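Local atomic coordinates of NanU sialic acid binding protein (Bacteroides fragilis, PDB entry 4L7T), a protein that binds sialic acid with high affinity as a SusD-like protein of the outer membrane, and probably works with NanO. Residues 394-399 / 454-459; 412-417 / 447-452; 459-464 / 468-473. All coordinates share one frame; numbering follows the deposited sequence.

Contact 1: 394-399 / 454-459; sequences LLAEAK and EAILKE
Within 394-399, Ala-396 is the first residue to meet 454-459; it turns its methyl group toward the neighbouring helix and is met by the far end of Ile-456: Ala-396 CB lies 3.8 Å from Ile-456 CD1. The same CD1 also reaches the backbone, coming to 3.5 Å from Ala-396 O, so the isoleucine tip rests on the peptide joining Ala-396 to Glu-397 as well as on the methyl group. The torsions of Ile-456 explain this reach. CG1 stands anti to the carbonyl carbon (chi1 -66°) and the chain is extended beyond it (chi2 166°), which carries CD1 out to the facing helix while CG2 is left as a second branch beside it. With a methyl group on one side and the isoleucine branches on the other, the two helices of the α-helical SusD fold, whose family belongs to the TPR clan, lie with the CA atoms of Glu-397 and Ile-456 6.7 Å apart. Helix 407-418 joins the same packing, since its Glu-409 touches Ala-396 and its Ile-410 touches Ile-456.

One residue further on, Glu-397 offers its aliphatic root to the other branch, with Glu-397 CB 4.2 Å from Ile-456 CG2. Its backbone N lies 3.7 Å from Ile-456 CD1, a van der Waals approach. The remainder of the Glu-397 side chain runs on to helix 470-477, where it packs against Leu-476 and Leu-477; Leu-457 touches the same helix, at Asp-473 and Leu-477.

Contact 2: 412-417 / 447-452; sequences QVRERA and SGDEDP
Arg-414 and Asp-449 meet in a buried, two-pronged salt bridge, the side chains approaching from opposite directions. The guanidinium presents its end, one nitrogen to each oxygen: Arg-414 NH1 donates to Asp-449 OD2 over 2.8 Å with an N-H...O angle of 169°, and Arg-414 NH2 donates to Asp-449 OD1, also at 2.8 Å and straighter still. OD2 accepts through its syn lone pair; OD1 is met on its syn side but somewhat out of the carboxylate plane. With the two planes only 23° apart, this is the nearly coplanar end-on pairing that holds both flat groups against rotation. Length matters as much as orientation, because the CA atoms of the two residues are 12.7 Å apart. Arg-414 spans most of that gap with its chain extended from CG to NE.

The acceptor belongs to a type I beta turn, Gly-448 to Asp-451, that leads into helix 452-463; Asp-451 is the N-cap of that helix, its OD2 accepting from the backbone N of Glu-454. The salt bridge thus ties helix 407-418 to the turn that leads into helix 452-463.

Further ionic and polar bonds surround the pair. Arg-414 NE is engaged by Glu-459, leaving the guanidinium shared between two carboxylates. Lys-458 NZ forms a salt bridge with Asp-449 OD1, and the backbone N of Asp-435 donates to OD2. So many donors would be expected to favour the ionised carboxylate.

Contact 3: 459-464 / 468-473; sequences ERMREF and GKRWYD. With EDO (1,2-ethanediol), chain D.
A molecule of 1,2-ethanediol, probably from the crystallisation liquor, is lodged between the two segments and, as modelled, bridges them: its O1 donates to Met-461 O and its O2 to Asp-473 OD2, each over 2.7 Å. Its exact position is doubtful, since its C2 is placed too close to Arg-460 O. Nearby, one water forms a second bridge, donating to Phe-464 O and accepting from Lys-469 N.

The direct link is a salt bridge between Arg-460 and Asp-473. Arg-460 NE donates to Asp-473 OD2 over 2.8 Å (N-H...O 154°), while the bonds to OD1 from NE and NH2 are weak. The carboxylate lies at the guanidinium edge, but the planes are 69° apart and OD2 is approached from above its own plane, quite unlike a flat end-on pairing. A bend in the arginine chain (chi3 63°) turns NE to the aspartate. Arg-460 NH1 forms a salt bridge with Asp-390, and Phe-464 CE2 lies over one guanidinium face, toward its rim.

On another flank, in the conformer described here, one of two modelled, Met-461 SD lies centrally over a face of the Arg-470 guanidinium, 3.6 Å from Arg-470 CZ, with CE over the same face. That guanidinium owes its main polar bond to Asp-63, through NH2. Lys-469 packs its aliphatic part on Phe-464, with Lys-469 CG 3.6 Å from Phe-464 CB, before its amino group leaves for Ile-385 O.

Helices 452-463 and 470-477 are thus two consecutive helices of the α-helical SusD fold, joined by a short connection and by side chains near it.

How the contacts relate
Followed from the N terminus, the chain enters helix 388-401 and then helix 407-418, passes through the long, strand-free excursion that ends in the 447-452 turn, and runs on into helix 452-463. Contact 1 closes the outer loop of this path and contact 2 lies nested within it, whereas contact 3 follows both in series and closes the short link 464-469. Helix 452-463 is the common element: contacts 1 and 3 share Glu-459 on it, and that residue's bond to Arg-414 links them to contact 2. A further salt bridge, Arg-416 to Glu-463, couples helix 407-418 to the end of helix 452-463, so that helices 388-401, 407-418 and 470-477 are all joined to helix 452-463.

Contact 1: 394-399 / 454-459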
loop_
_atom_site.group_PDB
_atom_site.type_symbol
_atom_site.label_atom_id
_atom_site.label_comp_id
_atom_site.label_asym_id
_atom_site.label_seq_id
_atom_site.Cartn_x
_atom_site.Cartn_y
_atom_site.Cartn_z
ATOM N N LEU A 394 -12.043 6.315 0.623
ATOM C CA LEU A 394 -12.276 6.241 2.043
ATOM C C LEU A 394 -13.435 7.097 2.477
ATOM O O LEU A 394 -14.124 6.708 3.411
ATOM C CB LEU A 394 -10.998 6.629 2.842
ATOM C CG LEU A 394 -9.798 5.649 2.749
ATOM C CD1 LEU A 394 -8.528 6.281 3.353
ATOM C CD2 LEU A 394 -10.046 4.227 3.341
ATOM N N LEU A 395 -13.548 8.314 1.941
ATOM C CA LEU A 395 -14.650 9.197 2.307
ATOM C C LEU A 395 -16.011 8.584 1.918
ATOM O O LEU A 395 -16.925 8.583 2.775
ATOM C CB LEU A 395 -14.415 10.568 1.718
ATOM C CG LEU A 395 -15.524 11.588 1.978
ATOM C CD1 LEU A 395 -15.711 11.793 3.508
ATOM C CD2 LEU A 395 -15.037 12.879 1.316
ATOM N N ALA A 396 -16.072 7.959 0.719
ATOM C CA ALA A 396 -17.239 7.169 0.271
ATOM C C ALA A 396 -17.539 6.092 1.319
ATOM O O ALA A 396 -18.701 5.877 1.680
ATOM C CB ALA A 396 -16.946 6.519 -1.100
ATOM N N GLU A 397 -16.502 5.384 1.792
ATOM C CA GLU A 397 -16.727 4.297 2.733
ATOM C C GLU A 397 -17.216 4.828 4.055
ATOM O O GLU A 397 -18.144 4.251 4.668
ATOM C CB GLU A 397 -15.415 3.572 2.927
ATOM C CG GLU A 397 -15.588 2.237 3.710
ATOM C CD GLU A 397 -14.463 1.225 3.404
ATOM O OE1 GLU A 397 -13.338 1.613 2.957
ATOM O OE2 GLU A 397 -14.698 0.012 3.558
ATOM N N ALA A 398 -16.609 5.915 4.560
ATOM C CA ALA A 398 -17.097 6.484 5.840
ATOM C C ALA A 398 -18.586 6.899 5.671
ATOM O O ALA A 398 -19.413 6.699 6.624
ATOM C CB ALA A 398 -16.272 7.728 6.232
ATOM N N LYS A 399 -18.901 7.496 4.546
ATOM C CA LYS A 399 -20.306 7.938 4.242
ATOM C C LYS A 399 -21.251 6.723 4.250
ATOM O O LYS A 399 -22.292 6.706 4.924
ATOM C CB LYS A 399 -20.391 8.708 2.931
ATOM C CG LYS A 399 -19.853 10.161 3.116
ATOM C CD LYS A 399 -19.899 10.986 1.841
ATOM C CE LYS A 399 -19.535 12.404 2.211
ATOM N NZ LYS A 399 -19.780 13.235 0.966
ATOM N N GLU A 454 -20.086 -3.238 -1.133
ATOM C CA GLU A 454 -19.536 -3.925 -2.311
ATOM C C GLU A 454 -19.138 -3.038 -3.456
ATOM O O GLU A 454 -18.168 -3.358 -4.065
ATOM C CB GLU A 454 -20.444 -5.113 -2.815
ATOM C CG GLU A 454 -20.731 -6.128 -1.715
ATOM C CD GLU A 454 -19.562 -7.109 -1.497
ATOM O OE1 GLU A 454 -18.686 -7.181 -2.400
ATOM O OE2 GLU A 454 -19.548 -7.823 -0.458
ATOM N N ALA A 455 -19.891 -1.938 -3.756
ATOM C CA ALA A 455 -19.521 -1.068 -4.855
ATOM C C ALA A 455 -18.140 -0.402 -4.543
ATOM O O ALA A 455 -17.318 -0.293 -5.427
ATOM C CB ALA A 455 -20.570 0.010 -5.062
ATOM N N ILE A 456 -17.974 -0.035 -3.307
ATOM C CA ILE A 456 -16.721 0.616 -2.840
ATOM C C ILE A 456 -15.584 -0.422 -2.802
ATOM O O ILE A 456 -14.466 -0.099 -3.204
ATOM C CB ILE A 456 -16.902 1.289 -1.496
ATOM C CG1 ILE A 456 -17.882 2.471 -1.679
ATOM C CG2 ILE A 456 -15.522 1.852 -0.908
ATOM C CD1 ILE A 456 -18.467 3.068 -0.383
ATOM N N LEU A 457 -15.828 -1.627 -2.282
ATOM C CA LEU A 457 -14.758 -2.670 -2.403
ATOM C C LEU A 457 -14.315 -2.858 -3.861
ATOM O O LEU A 457 -13.136 -2.997 -4.200
ATOM C CB LEU A 457 -15.188 -4.063 -1.825
ATOM C CG LEU A 457 -15.215 -4.238 -0.351
ATOM C CD1 LEU A 457 -15.794 -5.606 -0.017
ATOM C CD2 LEU A 457 -13.738 -4.157 0.152
ATOM N N LYS A 458 -15.309 -2.933 -4.753
ATOM C CA LYS A 458 -15.086 -3.128 -6.172
ATOM C C LYS A 458 -14.268 -1.957 -6.724
ATOM O O LYS A 458 -13.329 -2.170 -7.474
ATOM C CB LYS A 458 -16.463 -3.292 -6.906
ATOM C CG LYS A 458 -16.230 -3.234 -8.409
ATOM C CD LYS A 458 -17.616 -3.553 -9.152
ATOM C CE LYS A 458 -18.586 -2.348 -9.060
ATOM N NZ LYS A 458 -19.945 -2.832 -9.375
ATOM N N GLU A 459 -14.613 -0.730 -6.327
ATOM C CA GLU A 459 -13.949 0.424 -6.881
ATOM C C GLU A 459 -12.476 0.442 -6.386
ATOM O O GLU A 459 -11.558 0.768 -7.152
ATOM C CB GLU A 459 -14.622 1.726 -6.455
ATOM C CG GLU A 459 -14.171 2.894 -7.439
ATOM C CD GLU A 459 -14.571 2.641 -8.872
ATOM O OE1 GLU A 459 -15.676 2.010 -9.082
ATOM O OE2 GLU A 459 -13.906 3.099 -9.794
#

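Contact 2: 412-417 / 447-452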
loop_
_atom_site.group_PDB
_atom_site.type_symbol
_atom_site.label_atom_id
_atom_site.label_comp_id
_atom_site.label_asym_id
_atom_site.label_seq_id
_atom_site.Cartn_x
_atom_site.Cartn_y
_atom_site.Cartn_z
ATOM N N GLN A 412 -16.670 10.425 -8.900
ATOM C CA GLN A 412 -15.496 11.246 -9.261
ATOM C C GLN A 412 -14.320 10.344 -9.702
ATOM O O GLN A 412 -13.600 10.599 -10.694
ATOM C CB GLN A 412 -15.065 12.091 -8.057
ATOM C CG GLN A 412 -13.992 13.149 -8.417
ATOM C CD GLN A 412 -13.734 14.190 -7.262
ATOM O OE1 GLN A 412 -14.396 14.179 -6.239
ATOM N NE2 GLN A 412 -12.769 15.086 -7.489
ATOM N N VAL A 413 -14.169 9.246 -8.977
ATOM C CA VAL A 413 -13.108 8.279 -9.312
ATOM C C VAL A 413 -13.425 7.498 -10.623
ATOM O O VAL A 413 -12.565 7.365 -11.471
ATOM C CB VAL A 413 -12.866 7.323 -8.123
ATOM C CG1 VAL A 413 -11.847 6.237 -8.481
ATOM C CG2 VAL A 413 -12.272 8.123 -6.929
ATOM N N ARG A 414 -14.650 7.037 -10.800
ATOM C CA ARG A 414 -15.038 6.384 -12.083
ATOM C C ARG A 414 -14.901 7.283 -13.306
ATOM O O ARG A 414 -14.453 6.857 -14.367
ATOM C CB ARG A 414 -16.476 5.900 -12.010
ATOM C CG ARG A 414 -16.569 4.744 -11.098
ATOM C CD ARG A 414 -17.996 4.144 -11.031
ATOM N NE ARG A 414 -18.008 3.036 -10.030
ATOM C CZ ARG A 414 -19.077 2.259 -9.773
ATOM N NH1 ARG A 414 -20.260 2.472 -10.432
ATOM N NH2 ARG A 414 -19.058 1.287 -8.820
ATOM N N GLU A 415 -15.285 8.559 -13.185
ATOM C CA GLU A 415 -15.184 9.461 -14.311
ATOM C C GLU A 415 -13.719 9.543 -14.822
ATOM O O GLU A 415 -13.452 9.546 -16.017
ATOM C CB GLU A 415 -15.728 10.846 -13.916
ATOM C CG GLU A 415 -15.439 11.895 -15.023
ATOM C CD GLU A 415 -15.783 13.327 -14.596
ATOM O OE1 GLU A 415 -15.092 13.895 -13.714
ATOM O OE2 GLU A 415 -16.726 13.917 -15.169
ATOM N N ARG A 416 -12.751 9.603 -13.899
ATOM C CA ARG A 416 -11.311 9.613 -14.255
ATOM C C ARG A 416 -10.948 8.306 -15.004
ATOM O O ARG A 416 -10.198 8.340 -15.984
ATOM C CB ARG A 416 -10.372 9.913 -13.022
ATOM C CG ARG A 416 -8.930 10.168 -13.452
ATOM C CD ARG A 416 -8.066 8.862 -13.594
ATOM N NE ARG A 416 -7.882 8.256 -12.273
ATOM C CZ ARG A 416 -7.029 8.706 -11.369
ATOM N NH1 ARG A 416 -6.231 9.751 -11.627
ATOM N NH2 ARG A 416 -6.944 8.080 -10.191
ATOM N N ALA A 417 -11.437 7.181 -14.505
ATOM C CA ALA A 417 -11.080 5.837 -14.986
ATOM C C ALA A 417 -11.600 5.615 -16.466
ATOM O O ALA A 417 -10.877 5.085 -17.348
ATOM C CB ALA A 417 -11.732 4.762 -14.053
ATOM N N SER A 447 -18.916 -7.602 -6.983
ATOM C CA SER A 447 -20.349 -7.722 -7.273
ATOM C C SER A 447 -20.925 -6.396 -7.664
ATOM O O SER A 447 -20.194 -5.404 -7.812
ATOM C CB SER A 447 -21.101 -8.444 -6.135
ATOM O OG SER A 447 -20.934 -7.849 -4.903
ATOM N N GLY A 448 -22.228 -6.364 -7.922
ATOM C CA GLY A 448 -22.822 -5.154 -8.466
ATOM C C GLY A 448 -22.992 -4.012 -7.458
ATOM O O GLY A 448 -22.840 -4.155 -6.221
ATOM N N ASP A 449 -23.339 -2.841 -8.026
ATOM C CA ASP A 449 -23.544 -1.640 -7.223
ATOM C C ASP A 449 -24.735 -1.654 -6.261
ATOM O O ASP A 449 -24.856 -0.713 -5.448
ATOM C CB ASP A 449 -23.696 -0.364 -8.117
ATOM C CG ASP A 449 -22.394 0.129 -8.749
ATOM O OD1 ASP A 449 -21.283 -0.382 -8.477
ATOM O OD2 ASP A 449 -22.490 1.042 -9.605
ATOM N N GLU A 450 -25.590 -2.711 -6.253
ATOM C CA GLU A 450 -26.736 -2.706 -5.380
ATOM C C GLU A 450 -26.395 -2.674 -3.949
ATOM O O GLU A 450 -27.254 -2.395 -3.122
ATOM C CB GLU A 450 -27.642 -3.943 -5.523
ATOM C CG GLU A 450 -27.619 -4.675 -6.826
ATOM C CD GLU A 450 -26.332 -5.452 -7.078
ATOM O OE1 GLU A 450 -25.984 -6.487 -6.405
ATOM O OE2 GLU A 450 -25.722 -5.050 -8.030
ATOM N N ASP A 451 -25.132 -2.942 -3.571
ATOM C CA ASP A 451 -24.797 -2.819 -2.186
ATOM C C ASP A 451 -23.650 -1.784 -2.101
ATOM O O ASP A 451 -22.677 -1.958 -2.818
ATOM C CB ASP A 451 -24.292 -4.133 -1.579
ATOM C CG ASP A 451 -23.919 -3.958 -0.138
ATOM O OD1 ASP A 451 -24.775 -3.810 0.765
ATOM O OD2 ASP A 451 -22.670 -3.875 0.178
ATOM N N PRO A 452 -23.813 -0.713 -1.303
ATOM C CA PRO A 452 -22.791 0.391 -1.277
ATOM C C PRO A 452 -21.390 -0.108 -0.895
ATOM O O PRO A 452 -20.415 0.234 -1.595
ATOM C CB PRO A 452 -23.337 1.358 -0.235
ATOM C CG PRO A 452 -24.834 1.228 -0.378
ATOM C CD PRO A 452 -25.091 -0.268 -0.709
#

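Contact 3: 459-464 / 468-473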
loop_
_atom_site.group_PDB
_atom_site.type_symbol
_atom_site.label_atom_id
_atom_site.label_comp_id
_atom_site.label_asym_id
_atom_site.label_seq_id
_atom_site.Cartn_x
_atom_site.Cartn_y
_atom_site.Cartn_z
ATOM N N GLU A 459 -14.613 -0.730 -6.327
ATOM C CA GLU A 459 -13.949 0.424 -6.881
ATOM C C GLU A 459 -12.476 0.442 -6.386
ATOM O O GLU A 459 -11.558 0.768 -7.152
ATOM C CB GLU A 459 -14.622 1.726 -6.455
ATOM C CG GLU A 459 -14.171 2.894 -7.439
ATOM C CD GLU A 459 -14.571 2.641 -8.872
ATOM O OE1 GLU A 459 -15.676 2.010 -9.082
ATOM O OE2 GLU A 459 -13.906 3.099 -9.794
ATOM N N ARG A 460 -12.271 0.047 -5.142
ATOM C CA ARG A 460 -10.893 -0.014 -4.585
ATOM C C ARG A 460 -10.088 -1.115 -5.232
ATOM O O ARG A 460 -8.896 -0.973 -5.361
ATOM C CB ARG A 460 -10.972 -0.140 -3.066
ATOM C CG ARG A 460 -11.521 1.135 -2.358
ATOM C CD ARG A 460 -11.417 1.072 -0.812
ATOM N NE ARG A 460 -10.027 0.984 -0.295
ATOM C CZ ARG A 460 -9.237 2.053 -0.069
ATOM N NH1 ARG A 460 -9.700 3.282 -0.263
ATOM N NH2 ARG A 460 -7.997 1.926 0.468
ATOM N N MET A 461 -10.742 -2.209 -5.616
ATOM C CA MET A 461 -10.004 -3.282 -6.270
ATOM C C MET A 461 -9.537 -2.841 -7.664
ATOM O O MET A 461 -8.405 -3.145 -8.063
ATOM C CB MET A 461 -10.825 -4.553 -6.392
ATOM C CG MET A 461 -9.929 -5.681 -6.707
ATOM S SD MET A 461 -11.005 -7.093 -6.958
ATOM C CE MET A 461 -9.958 -8.479 -6.719
ATOM N N ARG A 462 -10.349 -2.044 -8.348
ATOM C CA ARG A 462 -10.034 -1.604 -9.709
ATOM C C ARG A 462 -8.979 -0.506 -9.618
ATOM O O ARG A 462 -8.117 -0.403 -10.477
ATOM C CB ARG A 462 -11.276 -1.054 -10.386
ATOM C CG ARG A 462 -12.297 -2.133 -10.634
ATOM C CD ARG A 462 -13.542 -1.596 -11.322
ATOM N NE ARG A 462 -14.335 -2.752 -11.819
ATOM C CZ ARG A 462 -15.621 -2.731 -12.143
ATOM N NH1 ARG A 462 -16.405 -1.684 -11.876
ATOM N NH2 ARG A 462 -16.212 -3.831 -12.646
ATOM N N GLU A 463 -9.039 0.322 -8.580
ATOM C CA GLU A 463 -8.162 1.520 -8.490
ATOM C C GLU A 463 -6.752 1.211 -7.915
ATOM O O GLU A 463 -5.765 1.884 -8.295
ATOM C CB GLU A 463 -8.862 2.506 -7.502
ATOM C CG GLU A 463 -8.264 3.965 -7.394
ATOM C CD GLU A 463 -8.251 4.732 -8.752
ATOM O OE1 GLU A 463 -9.113 4.526 -9.642
ATOM O OE2 GLU A 463 -7.289 5.560 -8.865
ATOM N N PHE A 464 -6.648 0.171 -7.066
ATOM C CA PHE A 464 -5.412 -0.023 -6.278
ATOM C C PHE A 464 -4.756 -1.372 -6.418
ATOM O O PHE A 464 -3.986 -1.787 -5.576
ATOM C CB PHE A 464 -5.743 0.227 -4.788
ATOM C CG PHE A 464 -6.187 1.619 -4.509
ATOM C CD1 PHE A 464 -5.359 2.681 -4.741
ATOM C CD2 PHE A 464 -7.469 1.845 -4.065
ATOM C CE1 PHE A 464 -5.828 3.996 -4.486
ATOM C CE2 PHE A 464 -7.941 3.178 -3.819
ATOM C CZ PHE A 464 -7.118 4.196 -4.022
ATOM N N GLY A 468 -1.091 -2.521 -2.401
ATOM C CA GLY A 468 -1.099 -2.941 -0.984
ATOM C C GLY A 468 -2.317 -2.576 -0.196
ATOM O O GLY A 468 -2.216 -2.336 0.990
ATOM N N LYS A 469 -3.453 -2.670 -0.848
ATOM C CA LYS A 469 -4.727 -2.307 -0.214
ATOM C C LYS A 469 -5.723 -3.491 -0.014
ATOM O O LYS A 469 -6.448 -3.468 0.994
ATOM C CB LYS A 469 -5.520 -1.272 -1.052
ATOM C CG LYS A 469 -4.740 0.046 -1.332
ATOM C CD LYS A 469 -4.212 0.604 -0.065
ATOM C CE LYS A 469 -3.433 1.933 -0.356
ATOM N NZ LYS A 469 -2.628 2.543 0.840
ATOM N N ARG A 470 -5.799 -4.433 -0.938
ATOM C CA ARG A 470 -6.980 -5.375 -1.049
ATOM C C ARG A 470 -7.183 -6.150 0.283
ATOM O O ARG A 470 -8.333 -6.328 0.714
ATOM C CB ARG A 470 -6.772 -6.294 -2.247
ATOM C CG ARG A 470 -7.935 -7.339 -2.440
ATOM C CD ARG A 470 -9.307 -6.744 -2.601
ATOM N NE ARG A 470 -10.170 -7.835 -3.081
ATOM C CZ ARG A 470 -11.444 -7.620 -3.473
ATOM N NH1 ARG A 470 -11.995 -6.394 -3.385
ATOM N NH2 ARG A 470 -12.129 -8.663 -3.972
ATOM N N TRP A 471 -6.106 -6.761 0.794
ATOM C CA TRP A 471 -6.219 -7.534 2.046
ATOM C C TRP A 471 -6.698 -6.667 3.179
ATOM O O TRP A 471 -7.685 -7.032 3.923
ATOM C CB TRP A 471 -4.926 -8.266 2.347
ATOM C CG TRP A 471 -4.855 -8.879 3.708
ATOM C CD1 TRP A 471 -4.224 -8.361 4.811
ATOM C CD2 TRP A 471 -5.412 -10.151 4.117
ATOM N NE1 TRP A 471 -4.366 -9.234 5.924
ATOM C CE2 TRP A 471 -5.120 -10.306 5.520
ATOM C CE3 TRP A 471 -6.177 -11.151 3.443
ATOM C CZ2 TRP A 471 -5.509 -11.439 6.256
ATOM C CZ3 TRP A 471 -6.601 -12.272 4.205
ATOM C CH2 TRP A 471 -6.274 -12.388 5.577
ATOM N N TYR A 472 -6.119 -5.465 3.307
ATOM C CA TYR A 472 -6.594 -4.610 4.405
ATOM C C TYR A 472 -8.061 -4.088 4.164
ATOM O O TYR A 472 -8.739 -3.846 5.194
ATOM C CB TYR A 472 -5.647 -3.406 4.526
ATOM C CG TYR A 472 -4.348 -3.657 5.232
ATOM C CD1 TYR A 472 -4.264 -4.507 6.323
ATOM C CD2 TYR A 472 -3.181 -2.960 4.802
ATOM C CE1 TYR A 472 -3.043 -4.605 7.033
ATOM C CE2 TYR A 472 -1.947 -3.059 5.507
ATOM C CZ TYR A 472 -1.937 -3.856 6.649
ATOM O OH TYR A 472 -0.775 -3.961 7.354
ATOM N N ASP A 473 -8.501 -3.965 2.911
ATOM C CA ASP A 473 -9.877 -3.475 2.603
ATOM C C ASP A 473 -10.894 -4.563 3.055
ATOM O O ASP A 473 -11.888 -4.230 3.729
ATOM C CB ASP A 473 -10.061 -3.198 1.150
ATOM C CG ASP A 473 -9.307 -1.896 0.673
ATOM O OD1 ASP A 473 -8.835 -1.094 1.503
ATOM O OD2 ASP A 473 -9.235 -1.700 -0.548
HETATM C C1 EDO D . -6.740 -3.858 -4.673
HETATM O O1 EDO D . -6.902 -4.323 -6.091
HETATM C C2 EDO D . -7.478 -2.766 -3.851
HETATM O O2 EDO D . -8.481 -2.953 -2.759
HETATM O O HOH W 1 -4.382 -3.705 -3.468
#